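Local coordinates for glycoside hydrolase family protein (Novosphingobium sp. PP1Y, PDB 6Q2F) that probably hydrolyses alpha-L-rhamnosidic bonds, releasing terminal L-rhamnose from glycosides, at residues G537-V540 with Q545-R548; W531-A534 with L539-T542; F116-A121 with D485-D490; H478-Y483 with N576-Y581; H932-K937 with T1069-P1074. All coordinates share one frame; numbering follows the deposited sequence.

Overall arrangement
From the N terminus, contact 3 opens first, on helix 108-124, and closes a loop of 363 residues at the end of helix 469-487. Contact 4 opens just before that point, on the same helix, so the two cross; their centres are about 12 Å apart. Contact 3 joins two outer helices of the (beta/alpha)8 barrel, whereas contact 4 sets helix 469-487 on the turn between helix 543-575 and strand 579-582. Nested inside the loop closed by contact 4 are contacts 1 and 2, short local closures that share L539 and V540 and fold the segment leading into helix 543-575, their centres about 42 and 43 Å from that of contact 4. Contact 5 follows in series, joining a beta hairpin to the galactose-binding-like domain.

Contact 1. Residues G537-V540 with Q545-R548; sequences GTLV and QSDR
S546 lays its hydroxymethyl group against the V540 peptide and gives OG to V540 O, a short hydrogen bond of 2.6 Å. The hydroxyl arrives in the carbonyl plane on a lone pair, at a C=O...donor angle of 123°. S546 OG lies opposite the carbonyl carbon of its own residue and beside its own N (chi1 -85°), a rotation that turns it out of the helix toward the loop; it also stands 3.0 Å from V540 N. L539 closes the group from another side: L539 CD1 is 3.7 Å from S546 OG and 3.8 Å from S546 CB, so the polar bond is flanked by a methyl. V540 CB adds a 3.7 Å approach to S546 OG. Next to it, Q545 turns its amide back toward the helix start, where OE1 accepts from the N of T542, the N-cap residue, as in one half of a capping box. The contact therefore fastens the end of the loop that follows helix 516-524 onto the first turn of helix 543-575, while L539 also touches V404 and pairs its backbone with V407.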
# COMPACT_ATOMS: atom_id res chain seq x y z
N GLY A 537 -26.51 -4.80 16.96
CA GLY A 537 -26.25 -4.66 18.37
C GLY A 537 -26.90 -5.71 19.25
O GLY A 537 -26.52 -5.84 20.42
N THR A 538 -27.87 -6.46 18.73
CA THR A 538 -28.60 -7.42 19.56
C THR A 538 -27.78 -8.69 19.71
O THR A 538 -27.52 -9.40 18.73
CB THR A 538 -29.97 -7.74 18.96
OG1 THR A 538 -30.80 -6.59 19.03
CG2 THR A 538 -30.63 -8.89 19.74
N LEU A 539 -27.38 -9.00 20.94
CA LEU A 539 -26.63 -10.21 21.20
C LEU A 539 -27.45 -11.43 20.82
O LEU A 539 -28.61 -11.56 21.22
CB LEU A 539 -26.23 -10.29 22.68
CG LEU A 539 -25.39 -11.50 23.07
CD1 LEU A 539 -24.09 -11.54 22.28
CD2 LEU A 539 -25.10 -11.48 24.56
N VAL A 540 -26.86 -12.31 20.01
CA VAL A 540 -27.45 -13.58 19.64
C VAL A 540 -26.54 -14.67 20.17
O VAL A 540 -25.34 -14.66 19.90
CB VAL A 540 -27.62 -13.71 18.11
CG1 VAL A 540 -28.35 -15.01 17.75
CG2 VAL A 540 -28.37 -12.50 17.56
N GLN A 545 -20.21 -16.51 20.24
CA GLN A 545 -20.91 -16.89 19.01
C GLN A 545 -21.24 -15.68 18.15
O GLN A 545 -21.11 -15.73 16.92
CB GLN A 545 -22.19 -17.64 19.36
CG GLN A 545 -22.00 -19.05 19.87
CD GLN A 545 -23.33 -19.61 20.38
OE1 GLN A 545 -24.00 -18.98 21.19
NE2 GLN A 545 -23.72 -20.76 19.86
N SER A 546 -21.70 -14.59 18.76
CA SER A 546 -21.99 -13.40 17.97
C SER A 546 -20.70 -12.80 17.43
O SER A 546 -20.66 -12.35 16.29
CB SER A 546 -22.76 -12.37 18.80
OG SER A 546 -24.16 -12.66 18.75
N ASP A 547 -19.62 -12.84 18.23
CA ASP A 547 -18.34 -12.34 17.74
C ASP A 547 -17.82 -13.19 16.59
O ASP A 547 -17.24 -12.66 15.63
CB ASP A 547 -17.32 -12.30 18.88
CG ASP A 547 -17.56 -11.15 19.83
OD1 ASP A 547 -18.32 -10.23 19.47
OD2 ASP A 547 -16.97 -11.16 20.93
N ARG A 548 -18.04 -14.51 16.64
CA ARG A 548 -17.61 -15.35 15.53
C ARG A 548 -18.51 -15.16 14.32
O ARG A 548 -18.02 -15.15 13.18
CB ARG A 548 -17.56 -16.82 15.94
CG ARG A 548 -16.42 -17.11 16.88
CD ARG A 548 -16.47 -18.53 17.39
NE ARG A 548 -15.39 -18.75 18.34
CZ ARG A 548 -15.08 -19.92 18.86
NH1 ARG A 548 -15.76 -21.02 18.54
NH2 ARG A 548 -14.07 -19.99 19.71

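Contact 2. Residues W531-A534 with L539-T542; sequences WLPA and LVGT
V540 meets W531 with its CG1 methyl over one face of the indole, 3.6 Å above the plane and displaced toward the rim, with W531 CE3 at 3.7 Å. The two side chains lie at a slant to each other, and W531 CZ3 also comes within 3.4 Å of V540 O. The other branch of V540 serves a second surface: CG2 is 3.9 Å from P533 CB and 3.9 Å from A534 N. At chi1 -175° the two methyls of V540 diverge, CG1 to the tryptophan and CG2 to the proline and alanine. These partners are presented by a single helix-like turn, W531-A534, closed by a bond from A534 N to W531 O of 2.9 Å; it belongs to the loop between helices 516-524 and 543-575. Further out, F549 and Q545 of helix 543-575 pack on W531, the phenyl plane at about 25° to the indole, and P409 touches it too. The chain beyond V540 bends at G541, whose positive phi suits a glycine and whose backbone bonds to G406 and V407. T542 then takes the N-cap position of helix 543-575. P533 leans outward on L212, F214 and L441, on two strands of an antiparallel sheet.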
# COMPACT_ATOMS: atom_id res chain seq x y z
N TRP A 531 -28.55 -14.77 12.77
CA TRP A 531 -27.49 -13.99 13.38
C TRP A 531 -27.51 -12.52 12.99
O TRP A 531 -26.87 -11.70 13.67
CB TRP A 531 -26.13 -14.61 13.04
CG TRP A 531 -26.05 -16.02 13.51
CD1 TRP A 531 -26.37 -17.14 12.80
CD2 TRP A 531 -25.64 -16.47 14.81
NE1 TRP A 531 -26.17 -18.27 13.57
CE2 TRP A 531 -25.73 -17.88 14.81
CE3 TRP A 531 -25.19 -15.82 15.97
CZ2 TRP A 531 -25.40 -18.65 15.93
CZ3 TRP A 531 -24.86 -16.58 17.08
CH2 TRP A 531 -24.97 -17.99 17.05
N LEU A 532 -28.24 -12.15 11.94
CA LEU A 532 -28.31 -10.75 11.52
C LEU A 532 -28.55 -9.76 12.65
O LEU A 532 -27.97 -8.67 12.60
CB LEU A 532 -29.38 -10.57 10.44
CG LEU A 532 -29.14 -11.37 9.15
CD1 LEU A 532 -30.21 -11.08 8.13
CD2 LEU A 532 -27.76 -11.07 8.58
N PRO A 533 -29.36 -10.06 13.69
CA PRO A 533 -29.56 -9.04 14.74
C PRO A 533 -28.28 -8.60 15.41
O PRO A 533 -28.22 -7.47 15.91
CB PRO A 533 -30.50 -9.75 15.73
CG PRO A 533 -31.25 -10.70 14.89
CD PRO A 533 -30.24 -11.22 13.91
N ALA A 534 -27.24 -9.44 15.41
CA ALA A 534 -25.94 -9.03 15.94
C ALA A 534 -25.36 -7.85 15.18
O ALA A 534 -24.64 -7.03 15.76
CB ALA A 534 -24.97 -10.21 15.90
N LEU A 539 -27.38 -9.00 20.94
CA LEU A 539 -26.63 -10.21 21.20
C LEU A 539 -27.45 -11.43 20.82
O LEU A 539 -28.61 -11.56 21.22
CB LEU A 539 -26.23 -10.29 22.68
CG LEU A 539 -25.39 -11.50 23.07
CD1 LEU A 539 -24.09 -11.54 22.28
CD2 LEU A 539 -25.10 -11.48 24.56
N VAL A 540 -26.86 -12.31 20.01
CA VAL A 540 -27.45 -13.58 19.64
C VAL A 540 -26.54 -14.67 20.17
O VAL A 540 -25.34 -14.66 19.90
CB VAL A 540 -27.62 -13.71 18.11
CG1 VAL A 540 -28.35 -15.01 17.75
CG2 VAL A 540 -28.37 -12.50 17.56
N GLY A 541 -27.11 -15.61 20.94
CA GLY A 541 -26.30 -16.63 21.59
C GLY A 541 -25.30 -15.99 22.54
O GLY A 541 -25.51 -14.89 23.06
N THR A 542 -24.19 -16.69 22.76
CA THR A 542 -23.15 -16.15 23.62
C THR A 542 -22.42 -15.02 22.91
O THR A 542 -22.47 -14.88 21.69
CB THR A 542 -22.16 -17.24 24.01
OG1 THR A 542 -21.41 -17.63 22.85
CG2 THR A 542 -22.90 -18.48 24.54

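Contact 3. Residues F116-A121 with D485-D490; sequences FAAHEA and DAAGPD
H119 and D490 are brought together by their first torsions: H119 CG lies opposite the carbonyl carbon (chi1 -85°), while D490 CG is turned between its backbone N and carbonyl carbon (chi1 54°). Both groups thereby flank a water in the outer helical layer of the (beta/alpha)8 barrel, where helix 108-124, which precedes strand 127-131, meets the end of helix 469-487, which precedes strand 497-502. The planes of imidazole and carboxylate are 57° apart, and H119 CE1 is 4.0 Å from D490 OD2, so the side chains cross without a direct bond. H119 NE2 stands 4.4 Å from D490 OD2, and the carboxylate might favour a protonated imidazole. Deeper in, small alanine side chains allow the helices a close approach, A118 CB meeting A487 CB at 4.1 Å; A118 also packs on L128 of strand 127-131, and M491 touches both A118 and H119. After A487 the helix ends at G488, with positive phi. R115 reaches the carbonyl of A486 with its NE. A water links the two segments: it donates to A487 O at an unusually short 2.5 Å, donates weakly to D490 OD1 at 3.3 Å and lies 2.9 Å from H119 NE2.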
# COMPACT_ATOMS: atom_id res chain seq x y z
N PHE A 116 -4.79 10.70 -29.55
CA PHE A 116 -3.44 11.00 -29.99
C PHE A 116 -2.41 10.39 -29.06
O PHE A 116 -1.41 9.83 -29.52
CB PHE A 116 -3.25 12.51 -30.05
CG PHE A 116 -1.91 12.92 -30.57
CD1 PHE A 116 -1.64 12.83 -31.93
CD2 PHE A 116 -0.93 13.39 -29.72
CE1 PHE A 116 -0.40 13.23 -32.43
CE2 PHE A 116 0.32 13.78 -30.21
CZ PHE A 116 0.58 13.69 -31.57
N ALA A 117 -2.62 10.49 -27.75
CA ALA A 117 -1.72 9.84 -26.80
C ALA A 117 -1.64 8.35 -27.06
O ALA A 117 -0.56 7.76 -27.01
CB ALA A 117 -2.18 10.08 -25.36
N ALA A 118 -2.78 7.72 -27.35
CA ALA A 118 -2.77 6.28 -27.55
C ALA A 118 -2.00 5.93 -28.82
O ALA A 118 -1.25 4.95 -28.85
CB ALA A 118 -4.20 5.74 -27.60
N HIS A 119 -2.17 6.74 -29.88
CA HIS A 119 -1.46 6.45 -31.12
C HIS A 119 0.03 6.72 -30.98
O HIS A 119 0.85 6.02 -31.59
CB HIS A 119 -2.05 7.28 -32.27
CG HIS A 119 -3.25 6.64 -32.90
ND1 HIS A 119 -3.16 5.55 -33.74
CD2 HIS A 119 -4.57 6.92 -32.79
CE1 HIS A 119 -4.37 5.19 -34.13
NE2 HIS A 119 -5.24 6.02 -33.58
N GLU A 120 0.39 7.73 -30.19
CA GLU A 120 1.81 8.01 -29.97
C GLU A 120 2.45 6.91 -29.15
O GLU A 120 3.60 6.54 -29.41
CB GLU A 120 1.98 9.36 -29.28
CG GLU A 120 1.76 10.56 -30.19
CD GLU A 120 2.84 10.68 -31.25
OE1 GLU A 120 3.95 11.16 -30.92
OE2 GLU A 120 2.58 10.29 -32.41
N ALA A 121 1.75 6.39 -28.14
CA ALA A 121 2.31 5.29 -27.37
C ALA A 121 2.47 4.06 -28.25
O ALA A 121 3.50 3.38 -28.21
CB ALA A 121 1.43 4.98 -26.16
N ASP A 485 -14.40 4.38 -27.37
CA ASP A 485 -14.91 5.47 -28.18
C ASP A 485 -13.89 6.60 -28.27
O ASP A 485 -13.64 7.13 -29.36
CB ASP A 485 -16.23 5.97 -27.60
CG ASP A 485 -16.63 7.31 -28.17
OD1 ASP A 485 -17.11 7.34 -29.32
OD2 ASP A 485 -16.46 8.32 -27.45
N ALA A 486 -13.25 6.94 -27.16
CA ALA A 486 -12.28 8.04 -27.17
C ALA A 486 -11.06 7.70 -28.02
O ALA A 486 -10.71 8.44 -28.95
CB ALA A 486 -11.85 8.38 -25.74
N ALA A 487 -10.39 6.58 -27.71
CA ALA A 487 -9.15 6.23 -28.39
C ALA A 487 -9.39 5.55 -29.73
O ALA A 487 -8.47 5.50 -30.55
CB ALA A 487 -8.30 5.30 -27.49
N GLY A 488 -10.60 5.06 -29.97
CA GLY A 488 -10.87 4.15 -31.06
C GLY A 488 -10.67 2.72 -30.58
O GLY A 488 -9.75 2.45 -29.80
N PRO A 489 -11.52 1.79 -31.03
CA PRO A 489 -11.41 0.40 -30.53
C PRO A 489 -10.12 -0.28 -30.94
O PRO A 489 -9.68 -1.20 -30.25
CB PRO A 489 -12.64 -0.31 -31.12
CG PRO A 489 -13.49 0.83 -31.78
CD PRO A 489 -12.53 1.94 -32.07
N ASP A 490 -9.48 0.16 -32.03
CA ASP A 490 -8.18 -0.39 -32.39
C ASP A 490 -7.09 0.03 -31.41
O ASP A 490 -5.97 -0.50 -31.48
CB ASP A 490 -7.80 0.04 -33.82
CG ASP A 490 -7.86 1.57 -34.04
OD1 ASP A 490 -8.84 2.20 -33.58
OD2 ASP A 490 -6.93 2.14 -34.66
O HOH W 1 -8.01 5.36 -33.04

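Contact 4. Residues H478-Y483 with N576-Y581; sequences HYIGMY and NDLKVY
I480, an aliphatic side chain, spreads its two branches along a flat amide: I480 CG2 lies 3.9 Å from N576 OD1, and I480 CD1 lies 4.1 Å from N576 ND2. No hydrogen bond crosses this contact. The amide's polar ends are used along the chain and on the facing helix, ND2 donating to V572 O and OD1 taking a weak bond from K484 NZ; the bond to V572 O in particular probably fixes the amide's rotation. The second point of contact is made tip to tip, I480 CD1 to L578 CD1 at 4.0 Å. I480 is extended for this, its CG1 opposite the carbonyl carbon (chi1 -70°) and CD1 continuing the zigzag (chi2 176°), so the ethyl arm touches both the leucine and the ND2 end of the amide, and CG2 the OD1 end. V572 also touches I480, and A573 touches L578. N576 and L578 flank D577, which has positive phi and is the C-prime residue of a Schellman motif that ends helix 543-575, with L578 N bonded to A573 O. The sodium ligands E583 and E586 lie further along the chain. Helix 469-487 thus packs on the helix-to-strand turn that leads from helix 543-575 into strand 579-582 of the (beta/alpha)8 barrel.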
# COMPACT_ATOMS: atom_id res chain seq x y z
N HIS A 478 -18.91 -0.50 -19.28
CA HIS A 478 -19.26 0.83 -19.74
C HIS A 478 -18.03 1.72 -19.78
O HIS A 478 -17.81 2.44 -20.76
CB HIS A 478 -20.33 1.44 -18.83
CG HIS A 478 -20.83 2.76 -19.32
ND1 HIS A 478 -20.24 3.96 -18.98
CD2 HIS A 478 -21.83 3.06 -20.17
CE1 HIS A 478 -20.88 4.95 -19.58
NE2 HIS A 478 -21.85 4.43 -20.31
N TYR A 479 -17.21 1.67 -18.72
CA TYR A 479 -16.05 2.54 -18.65
C TYR A 479 -15.10 2.26 -19.79
O TYR A 479 -14.62 3.18 -20.47
CB TYR A 479 -15.36 2.35 -17.31
CG TYR A 479 -14.11 3.18 -17.13
CD1 TYR A 479 -14.18 4.56 -17.01
CD2 TYR A 479 -12.86 2.58 -17.04
CE1 TYR A 479 -13.03 5.32 -16.80
CE2 TYR A 479 -11.70 3.32 -16.84
CZ TYR A 479 -11.79 4.70 -16.72
OH TYR A 479 -10.65 5.44 -16.53
N ILE A 480 -14.81 0.98 -20.03
CA ILE A 480 -13.94 0.60 -21.14
C ILE A 480 -14.54 1.04 -22.47
O ILE A 480 -13.82 1.51 -23.36
CB ILE A 480 -13.67 -0.91 -21.08
CG1 ILE A 480 -12.76 -1.20 -19.87
CG2 ILE A 480 -13.03 -1.41 -22.38
CD1 ILE A 480 -12.49 -2.67 -19.61
N GLY A 481 -15.87 0.93 -22.61
CA GLY A 481 -16.54 1.46 -23.79
C GLY A 481 -16.26 2.93 -24.04
O GLY A 481 -16.10 3.35 -25.19
N MSE A 482 -16.22 3.74 -22.99
CA MSE A 482 -15.90 5.15 -23.15
C MSE A 482 -14.51 5.35 -23.75
O MSE A 482 -14.33 6.21 -24.60
CB MSE A 482 -16.00 5.88 -21.81
CG MSE A 482 -17.44 6.05 -21.29
SE MSE A 482 -17.47 6.40 -19.38
CE MSE A 482 -15.91 7.58 -19.25
N TYR A 483 -13.54 4.53 -23.32
CA TYR A 483 -12.18 4.69 -23.83
C TYR A 483 -12.02 4.11 -25.22
O TYR A 483 -11.22 4.63 -26.02
CB TYR A 483 -11.16 4.08 -22.85
CG TYR A 483 -10.80 5.11 -21.82
CD1 TYR A 483 -9.77 6.01 -22.05
CD2 TYR A 483 -11.55 5.26 -20.66
CE1 TYR A 483 -9.46 6.99 -21.13
CE2 TYR A 483 -11.25 6.24 -19.74
CZ TYR A 483 -10.20 7.11 -19.98
OH TYR A 483 -9.88 8.08 -19.07
N ASN A 576 -11.11 -7.90 -22.78
CA ASN A 576 -10.79 -6.81 -23.68
C ASN A 576 -9.30 -6.72 -24.02
O ASN A 576 -8.83 -5.67 -24.48
CB ASN A 576 -11.27 -5.49 -23.09
CG ASN A 576 -12.80 -5.36 -23.12
OD1 ASN A 576 -13.37 -4.90 -24.10
ND2 ASN A 576 -13.46 -5.78 -22.03
N ASP A 577 -8.54 -7.80 -23.79
CA ASP A 577 -7.11 -7.86 -24.11
C ASP A 577 -6.28 -6.84 -23.33
O ASP A 577 -5.24 -6.39 -23.80
CB ASP A 577 -6.85 -7.67 -25.62
CG ASP A 577 -7.53 -8.72 -26.46
OD1 ASP A 577 -7.46 -9.90 -26.09
OD2 ASP A 577 -8.13 -8.34 -27.48
N LEU A 578 -6.75 -6.47 -22.15
CA LEU A 578 -6.04 -5.57 -21.27
C LEU A 578 -5.40 -6.34 -20.12
O LEU A 578 -5.92 -7.37 -19.68
CB LEU A 578 -6.99 -4.51 -20.70
CG LEU A 578 -7.65 -3.56 -21.72
CD1 LEU A 578 -8.79 -2.76 -21.08
CD2 LEU A 578 -6.61 -2.58 -22.27
N LYS A 579 -4.27 -5.83 -19.63
CA LYS A 579 -3.68 -6.30 -18.38
C LYS A 579 -4.12 -5.39 -17.23
O LYS A 579 -4.57 -4.26 -17.44
CB LYS A 579 -2.16 -6.33 -18.46
CG LYS A 579 -1.60 -7.14 -19.60
CD LYS A 579 -0.08 -7.03 -19.66
CE LYS A 579 0.47 -7.50 -21.01
NZ LYS A 579 0.29 -6.47 -22.09
N VAL A 580 -3.99 -5.90 -16.01
CA VAL A 580 -4.36 -5.15 -14.81
C VAL A 580 -3.13 -4.98 -13.93
O VAL A 580 -2.52 -5.98 -13.51
CB VAL A 580 -5.48 -5.85 -14.03
CG1 VAL A 580 -5.89 -5.02 -12.81
CG2 VAL A 580 -6.64 -6.06 -14.93
N TYR A 581 -2.76 -3.72 -13.69
CA TYR A 581 -1.92 -3.34 -12.56
C TYR A 581 -2.82 -3.18 -11.34
O TYR A 581 -3.79 -2.41 -11.38
CB TYR A 581 -1.20 -2.02 -12.83
CG TYR A 581 -0.08 -2.09 -13.82
CD1 TYR A 581 -0.33 -2.05 -15.18
CD2 TYR A 581 1.24 -2.15 -13.39
CE1 TYR A 581 0.70 -2.11 -16.08
CE2 TYR A 581 2.28 -2.18 -14.27
CZ TYR A 581 2.02 -2.16 -15.61
OH TYR A 581 3.07 -2.22 -16.48

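Contact 5. Residues H932-K937 with T1069-P1074; sequences HPETGK and TAWHAP
A domain interface is bridged here by a histidine-carboxylate hydrogen bond between E934, on a hairpin turn, and H1072, in the galactose-binding-like domain. H1072 NE2 donates to E934 OE2 at 2.8 Å with an N-H...O angle of 150°, arriving on the anti lone pair of the oxygen and close to the imidazole plane. The carboxylate and ring planes are turned 53° apart. A bend in the glutamate chain (chi2 83°) swings the carboxylate toward the ring. Separately, E934 CG lies 4.2 Å from W1071 CZ2. At its other nitrogen H1072 ND1 donates to A1073 O at 3.0 Å from well above the carbonyl plane. The hairpin links strands 926-932 and 937-946; backbone bonds from H932 N to K937 O and from G936 N to H932 O close its turn, and an ST turn, T935 OG1 accepting from K937 N, adds to them. Opposite it, the chain leaves edge strand 1065-1070 of the galactose-binding-like sandwich and sets H1072 CD2 3.4 Å above one face of W1071. A water makes a second bridge, donating to E934 O at 2.6 Å and accepting from W1071 NE1 at 3.0 Å, in the indole plane. Y717 and W714 meet W1071 edge-to-face, and K661 touches E934 and H1072.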
# COMPACT_ATOMS: atom_id res chain seq x y z
N HIS A 932 27.01 -4.78 -12.57
CA HIS A 932 26.77 -3.42 -12.10
C HIS A 932 25.66 -2.79 -12.92
O HIS A 932 25.82 -2.62 -14.13
CB HIS A 932 28.04 -2.58 -12.21
CG HIS A 932 29.18 -3.09 -11.39
ND1 HIS A 932 29.29 -2.85 -10.04
CD2 HIS A 932 30.29 -3.78 -11.75
CE1 HIS A 932 30.41 -3.39 -9.60
NE2 HIS A 932 31.03 -3.96 -10.61
N PRO A 933 24.52 -2.43 -12.32
CA PRO A 933 23.45 -1.81 -13.12
C PRO A 933 23.77 -0.40 -13.59
O PRO A 933 23.12 0.07 -14.53
CB PRO A 933 22.23 -1.84 -12.18
CG PRO A 933 22.81 -1.98 -10.80
CD PRO A 933 24.06 -2.82 -10.97
N GLU A 934 24.73 0.29 -12.96
CA GLU A 934 25.13 1.61 -13.44
C GLU A 934 25.61 1.53 -14.88
O GLU A 934 25.37 2.44 -15.68
CB GLU A 934 26.24 2.21 -12.58
CG GLU A 934 25.83 2.73 -11.20
CD GLU A 934 25.76 1.62 -10.16
OE1 GLU A 934 25.77 0.44 -10.56
OE2 GLU A 934 25.68 1.94 -8.96
N THR A 935 26.32 0.46 -15.22
CA THR A 935 27.06 0.39 -16.47
C THR A 935 26.62 -0.74 -17.38
O THR A 935 26.91 -0.68 -18.58
CB THR A 935 28.56 0.20 -16.19
OG1 THR A 935 28.75 -1.01 -15.46
CG2 THR A 935 29.13 1.39 -15.39
N GLY A 936 25.96 -1.76 -16.85
CA GLY A 936 25.63 -2.91 -17.66
C GLY A 936 26.80 -3.83 -17.91
O GLY A 936 26.74 -4.64 -18.84
N LYS A 937 27.86 -3.72 -17.11
CA LYS A 937 29.06 -4.52 -17.24
C LYS A 937 29.19 -5.49 -16.07
O LYS A 937 28.65 -5.25 -14.99
CB LYS A 937 30.31 -3.63 -17.33
CG LYS A 937 30.44 -2.84 -18.62
CD LYS A 937 31.25 -1.54 -18.42
CE LYS A 937 32.44 -1.73 -17.46
NZ LYS A 937 32.94 -0.44 -16.86
N THR A 1069 27.98 8.53 -17.61
CA THR A 1069 27.65 9.64 -16.73
C THR A 1069 27.57 9.15 -15.29
O THR A 1069 27.00 8.10 -15.01
CB THR A 1069 26.37 10.38 -17.18
OG1 THR A 1069 25.35 10.34 -16.18
CG2 THR A 1069 25.90 9.89 -18.52
N ALA A 1070 28.22 9.90 -14.41
CA ALA A 1070 28.31 9.58 -12.99
C ALA A 1070 27.22 10.37 -12.28
O ALA A 1070 27.18 11.60 -12.36
CB ALA A 1070 29.70 9.94 -12.46
N TRP A 1071 26.31 9.65 -11.61
CA TRP A 1071 25.18 10.30 -10.96
C TRP A 1071 25.07 10.00 -9.48
O TRP A 1071 24.10 10.44 -8.84
CB TRP A 1071 23.86 9.94 -11.67
CG TRP A 1071 23.64 8.46 -11.88
CD1 TRP A 1071 24.00 7.72 -12.97
CD2 TRP A 1071 23.00 7.54 -10.99
NE1 TRP A 1071 23.64 6.41 -12.81
CE2 TRP A 1071 23.01 6.28 -11.60
CE3 TRP A 1071 22.40 7.68 -9.73
CZ2 TRP A 1071 22.45 5.14 -10.99
CZ3 TRP A 1071 21.85 6.54 -9.13
CH2 TRP A 1071 21.89 5.29 -9.76
N HIS A 1072 26.03 9.28 -8.89
CA HIS A 1072 26.06 9.10 -7.44
C HIS A 1072 27.49 8.81 -7.03
O HIS A 1072 28.33 8.44 -7.86
CB HIS A 1072 25.09 7.99 -6.99
CG HIS A 1072 25.53 6.61 -7.36
ND1 HIS A 1072 26.57 5.96 -6.71
CD2 HIS A 1072 25.08 5.74 -8.30
CE1 HIS A 1072 26.73 4.76 -7.24
NE2 HIS A 1072 25.84 4.60 -8.20
N ALA A 1073 27.77 8.96 -5.74
CA ALA A 1073 29.12 8.81 -5.24
C ALA A 1073 29.44 7.33 -5.03
O ALA A 1073 28.58 6.57 -4.62
CB ALA A 1073 29.30 9.60 -3.94
N PRO A 1074 30.69 6.92 -5.35
CA PRO A 1074 31.73 7.79 -5.91
C PRO A 1074 31.55 8.06 -7.40
O PRO A 1074 31.31 7.16 -8.20
CB PRO A 1074 33.03 7.02 -5.64
CG PRO A 1074 32.63 5.59 -5.52
CD PRO A 1074 31.17 5.55 -5.10
O HOH W 2 23.62 4.28 -14.93